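Tetracycline repressor protein class G (Acinetobacter baumannii, PDB 6RX9) represses the tetracycline resistance gene by binding its operator DNA through a helix-turn-helix, and loses affinity for it once tetracycline binds. Local coordinates at the interface of chains A and B. Sequence-based numbering; all coordinates share one arbitrary frame. Chains: chain A/B, Tetracycline repressor protein class G.

Contact 1: the interface of chains A and B. Residues chain A 190, 193-195, 197-198; chain B 194-195, 198-199, 201-202.
A:Phe190 has CG anti to the backbone N (chi1 174°), and B:Phe199 has CG beside its N and anti to the carbonyl carbon (chi1 -68°), which brings the two rims together. The side chains run at about a right angle to each other, yet their rings are nearly parallel and displaced, meeting rim to rim with A:Phe190 CE2 3.5 Å from B:Phe199 CE1. A second rim atom of the A:Phe190 ring, CE1, has the backbone oxygen B:Leu202 O at 3.4 Å, in the plane of the ring, so the carbonyl faces a C-H edge rather than the pi cloud.

A:Ser194 sits in the corner beside both rings. Its hydroxyl OG turns back within its own helix to the carbonyl oxygen A:Phe190 O, a hydrogen bond of 2.8 Å, with the donor tilted 33° from the carbonyl plane. This spends the hydroxyl inside chain A and leaves OG over the centre of one face of the A:Phe190 ring. Across the contact, A:Ser194 OG comes near the B:Phe199 rim at CD1, 3.3 Å away. B:Leu202, with the most surface hidden in this patch, lays its CD1 methyl over the backbone of A:Ser194, 3.6 Å from A:Ser194 N, and beside A:Asp193 CB, while its side chain runs past A:Phe190 in the opposite direction.

Further along, the backbones themselves come close. A:Gly198 CA and B:Gly198 CA stand 4.0 Å apart, with no side chain to separate them, and A:Ala197 CB abuts B:Gly198 CA. Beside this crossing, B:Leu195 CD1 reaches the backbone nitrogen A:Leu195 N at 3.9 Å.

No polar pair bonds across this patch, which rests on close apolar and backbone packing. Helix 185-202 of chain A packs here on helix 184-202 of chain B. In TetR repressors this C-terminal helix belongs to the four-helix bundle that joins the subunits, and the close crossing keeps the two halves of the dimeric repressor together.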
loop_
_atom_site.group_PDB
_atom_site.type_symbol
_atom_site.label_atom_id
_atom_site.label_comp_id
_atom_site.label_asym_id
_atom_site.label_seq_id
_atom_site.Cartn_x
_atom_site.Cartn_y
_atom_site.Cartn_z
ATOM N N PHE A 190 2.176 9.650 13.495
ATOM C CA PHE A 190 0.952 9.430 14.311
ATOM C C PHE A 190 0.427 8.005 14.089
ATOM O O PHE A 190 0.148 7.320 15.085
ATOM C CB PHE A 190 -0.136 10.467 14.032
ATOM C CG PHE A 190 -1.418 10.156 14.756
ATOM C CD1 PHE A 190 -1.550 10.432 16.110
ATOM C CD2 PHE A 190 -2.470 9.533 14.104
ATOM C CE1 PHE A 190 -2.721 10.121 16.782
ATOM C CE2 PHE A 190 -3.641 9.224 14.778
ATOM C CZ PHE A 190 -3.764 9.521 16.117
ATOM N N ASP A 193 3.116 5.398 15.571
ATOM C CA ASP A 193 3.074 5.432 17.060
ATOM C C ASP A 193 1.805 4.728 17.555
ATOM O O ASP A 193 1.891 4.001 18.562
ATOM C CB ASP A 193 3.173 6.868 17.580
ATOM C CG ASP A 193 4.535 7.510 17.381
ATOM O OD1 ASP A 193 5.505 6.769 17.109
ATOM O OD2 ASP A 193 4.620 8.748 17.504
ATOM N N SER A 194 0.672 4.928 16.872
ATOM C CA SER A 194 -0.628 4.281 17.189
ATOM C C SER A 194 -0.514 2.764 17.003
ATOM O O SER A 194 -0.943 2.019 17.899
ATOM C CB SER A 194 -1.746 4.859 16.361
ATOM O OG SER A 194 -1.920 6.237 16.659
ATOM N N LEU A 195 0.054 2.317 15.882
ATOM C CA LEU A 195 0.233 0.874 15.580
ATOM C C LEU A 195 1.068 0.222 16.695
ATOM O O LEU A 195 0.637 -0.815 17.234
ATOM C CB LEU A 195 0.906 0.741 14.209
ATOM C CG LEU A 195 0.824 -0.633 13.545
ATOM C CD1 LEU A 195 -0.605 -1.153 13.504
ATOM C CD2 LEU A 195 1.409 -0.579 12.138
ATOM N N ALA A 197 1.847 1.380 19.819
ATOM C CA ALA A 197 1.117 1.515 21.105
ATOM C C ALA A 197 0.074 0.396 21.226
ATOM O O ALA A 197 -0.080 -0.154 22.334
ATOM C CB ALA A 197 0.475 2.878 21.208
ATOM N N GLY A 198 -0.616 0.076 20.126
ATOM C CA GLY A 198 -1.628 -0.995 20.050
ATOM C C GLY A 198 -1.035 -2.378 20.265
ATOM O O GLY A 198 -1.708 -3.209 20.901
ATOM N N SER B 194 -4.845 -3.370 16.552
ATOM C CA SER B 194 -3.650 -2.693 17.127
ATOM C C SER B 194 -3.713 -1.186 16.836
ATOM O O SER B 194 -3.481 -0.393 17.761
ATOM C CB SER B 194 -2.374 -3.315 16.613
ATOM O OG SER B 194 -2.285 -4.677 17.004
ATOM N N LEU B 195 -4.045 -0.797 15.603
ATOM C CA LEU B 195 -4.140 0.630 15.193
ATOM C C LEU B 195 -5.208 1.329 16.053
ATOM O O LEU B 195 -4.913 2.406 16.625
ATOM C CB LEU B 195 -4.476 0.685 13.697
ATOM C CG LEU B 195 -4.218 2.015 12.992
ATOM C CD1 LEU B 195 -2.768 2.452 13.130
ATOM C CD2 LEU B 195 -4.605 1.922 11.524
ATOM N N GLY B 198 -4.288 1.625 19.693
ATOM C CA GLY B 198 -3.261 2.678 19.798
ATOM C C GLY B 198 -3.855 4.076 19.796
ATOM O O GLY B 198 -3.287 4.951 20.473
ATOM N N PHE B 199 -4.937 4.300 19.043
ATOM C CA PHE B 199 -5.641 5.608 18.964
ATOM C C PHE B 199 -6.188 5.989 20.347
ATOM O O PHE B 199 -6.190 7.191 20.653
ATOM C CB PHE B 199 -6.774 5.584 17.936
ATOM C CG PHE B 199 -6.358 5.477 16.489
ATOM C CD1 PHE B 199 -5.151 5.992 16.036
ATOM C CD2 PHE B 199 -7.208 4.888 15.564
ATOM C CE1 PHE B 199 -4.798 5.901 14.697
ATOM C CE2 PHE B 199 -6.853 4.797 14.227
ATOM C CZ PHE B 199 -5.647 5.300 13.797
ATOM N N ARG B 201 -5.094 6.101 23.321
ATOM C CA ARG B 201 -4.187 6.862 24.223
ATOM C C ARG B 201 -3.584 8.067 23.486
ATOM O O ARG B 201 -3.164 9.008 24.182
ATOM C CB ARG B 201 -3.119 5.933 24.819
ATOM C CG ARG B 201 -2.550 4.879 23.876
ATOM C CD ARG B 201 -2.351 3.520 24.534
ATOM N NE ARG B 201 -3.319 2.515 24.089
ATOM C CZ ARG B 201 -4.316 2.003 24.817
ATOM N NH1 ARG B 201 -4.523 2.391 26.068
ATOM N NH2 ARG B 201 -5.114 1.092 24.282
ATOM N N LEU B 202 -3.559 8.058 22.146
ATOM C CA LEU B 202 -2.939 9.133 21.320
ATOM C C LEU B 202 -4.012 10.030 20.681
ATOM O O LEU B 202 -3.626 10.928 19.916
ATOM C CB LEU B 202 -2.053 8.489 20.247
ATOM C CG LEU B 202 -0.965 7.543 20.758
ATOM C CD1 LEU B 202 -0.014 7.163 19.635
ATOM C CD2 LEU B 202 -0.195 8.158 21.918
#

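Contact 2: the interface of chains A and B. Residues chain A 110, 114, 117; chain B 168-169, 172, 176.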
loop_
_atom_site.group_PDB
_atom_site.type_symbol
_atom_site.label_atom_id
_atom_site.label_comp_id
_atom_site.label_asym_id
_atom_site.label_seq_id
_atom_site.Cartn_x
_atom_site.Cartn_y
_atom_site.Cartn_z
ATOM N N PHE A 110 15.458 -15.581 5.357
ATOM C CA PHE A 110 14.904 -16.487 6.398
ATOM C C PHE A 110 15.687 -16.316 7.706
ATOM O O PHE A 110 15.065 -16.384 8.784
ATOM C CB PHE A 110 14.913 -17.938 5.908
ATOM C CG PHE A 110 14.008 -18.199 4.729
ATOM C CD1 PHE A 110 12.629 -18.163 4.873
ATOM C CD2 PHE A 110 14.533 -18.477 3.476
ATOM C CE1 PHE A 110 11.796 -18.401 3.790
ATOM C CE2 PHE A 110 13.698 -18.715 2.394
ATOM C CZ PHE A 110 12.332 -18.677 2.553
ATOM N N GLU A 114 13.842 -14.890 11.104
ATOM C CA GLU A 114 13.888 -15.698 12.352
ATOM C C GLU A 114 14.457 -14.850 13.496
ATOM O O GLU A 114 13.863 -14.881 14.589
ATOM C CB GLU A 114 14.707 -16.975 12.152
ATOM C CG GLU A 114 14.761 -17.844 13.398
ATOM C CD GLU A 114 14.922 -19.335 13.159
ATOM O OE1 GLU A 114 14.859 -19.763 11.990
ATOM O OE2 GLU A 114 15.105 -20.068 14.151
ATOM N N ILE A 117 11.747 -12.324 14.524
ATOM C CA ILE A 117 10.616 -13.042 15.191
ATOM C C ILE A 117 11.054 -13.482 16.596
ATOM O O ILE A 117 10.298 -13.226 17.553
ATOM C CB ILE A 117 10.127 -14.228 14.332
ATOM C CG1 ILE A 117 9.493 -13.753 13.021
ATOM C CG2 ILE A 117 9.176 -15.118 15.123
ATOM C CD1 ILE A 117 9.383 -14.824 11.961
ATOM N N PRO B 168 14.416 -22.687 4.528
ATOM C CA PRO B 168 13.817 -22.270 5.805
ATOM C C PRO B 168 14.008 -23.323 6.908
ATOM O O PRO B 168 13.976 -24.499 6.601
ATOM C CB PRO B 168 12.328 -22.084 5.481
ATOM C CG PRO B 168 12.085 -23.067 4.366
ATOM C CD PRO B 168 13.368 -23.042 3.562
ATOM N N SER B 169 14.191 -22.871 8.154
ATOM C CA SER B 169 14.426 -23.724 9.351
ATOM C C SER B 169 13.132 -24.444 9.745
ATOM O O SER B 169 12.056 -24.052 9.248
ATOM C CB SER B 169 14.963 -22.909 10.500
ATOM O OG SER B 169 13.992 -21.978 10.958
ATOM N N LEU B 172 10.659 -21.972 11.531
ATOM C CA LEU B 172 9.955 -21.086 10.561
ATOM C C LEU B 172 8.878 -21.875 9.805
ATOM O O LEU B 172 7.748 -21.362 9.697
ATOM C CB LEU B 172 10.963 -20.476 9.579
ATOM C CG LEU B 172 11.490 -19.085 9.933
ATOM C CD1 LEU B 172 12.424 -18.577 8.845
ATOM C CD2 LEU B 172 10.351 -18.100 10.151
ATOM N N PHE B 176 5.001 -20.766 9.744
ATOM C CA PHE B 176 4.380 -20.316 8.466
ATOM C C PHE B 176 3.146 -21.169 8.148
ATOM O O PHE B 176 2.156 -20.609 7.638
ATOM C CB PHE B 176 5.377 -20.365 7.301
ATOM C CG PHE B 176 6.378 -19.235 7.239
ATOM C CD1 PHE B 176 6.068 -17.961 7.695
ATOM C CD2 PHE B 176 7.631 -19.441 6.679
ATOM C CE1 PHE B 176 6.994 -16.932 7.621
ATOM C CE2 PHE B 176 8.555 -18.410 6.602
ATOM C CZ PHE B 176 8.236 -17.158 7.072
#
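A:Phe110 packs against B:Leu172 and B:Pro168 where the C-terminal, ligand-binding domain of one TetR-family subunit reaches over to the other. Helix 110-122 of chain A lies here against the start of helix 170-182 of chain B.

The tight part is at that helix start. The A:Phe110 ring carries B:Pro168 on one face: the pyrrolidine CB stands 4.0 Å above the plane, offset toward the rim, and the two side chains lie side by side, pointing the same way. B:Leu172 slants across the root of the ring, its CD1 methyl 3.9 Å from A:Phe110 CB and 3.4 Å from the backbone oxygen A:Phe110 O. One turn on, A:Glu114 has CG anti to the backbone N (chi1 -179°) and an extended chain, which carries its carboxylate out to B:Ser169. The hydroxyl B:Ser169 OG donates to A:Glu114 OE1 at 2.6 Å, on the syn side and 23° out of the carboxylate plane. B:Ser169 OG also takes a weak hydrogen bond from B:Leu172 N, in the manner of a helix N-cap; the nearby helix end may further steady the carboxylate.

Away from this grip the packing thins. A:Ile117 offers its CD1 tip to B:Leu172 CD2 at 3.9 Å, and B:Phe176 merely approaches, its CE2 4.3 Å from A:Phe110 CE1.

Contacts 1 and 2 belong to one two-fold interface; the centres of their C-alpha atoms are about 28 Å apart, and each has a twin with the chains exchanged. They share no residue, but on chain B helix 170-182 of contact 2 is followed closely in sequence by the C-terminal helix of contact 1. Contact 1 lies where the C-terminal helices of the two chains cross, toward their ends, while contact 2 is a peripheral reach from one subunit to the other. Both contribute to pairing the subunits, and contact 2, near helices that in TetR repressors border the drug pocket, may also bear on tetracycline entry.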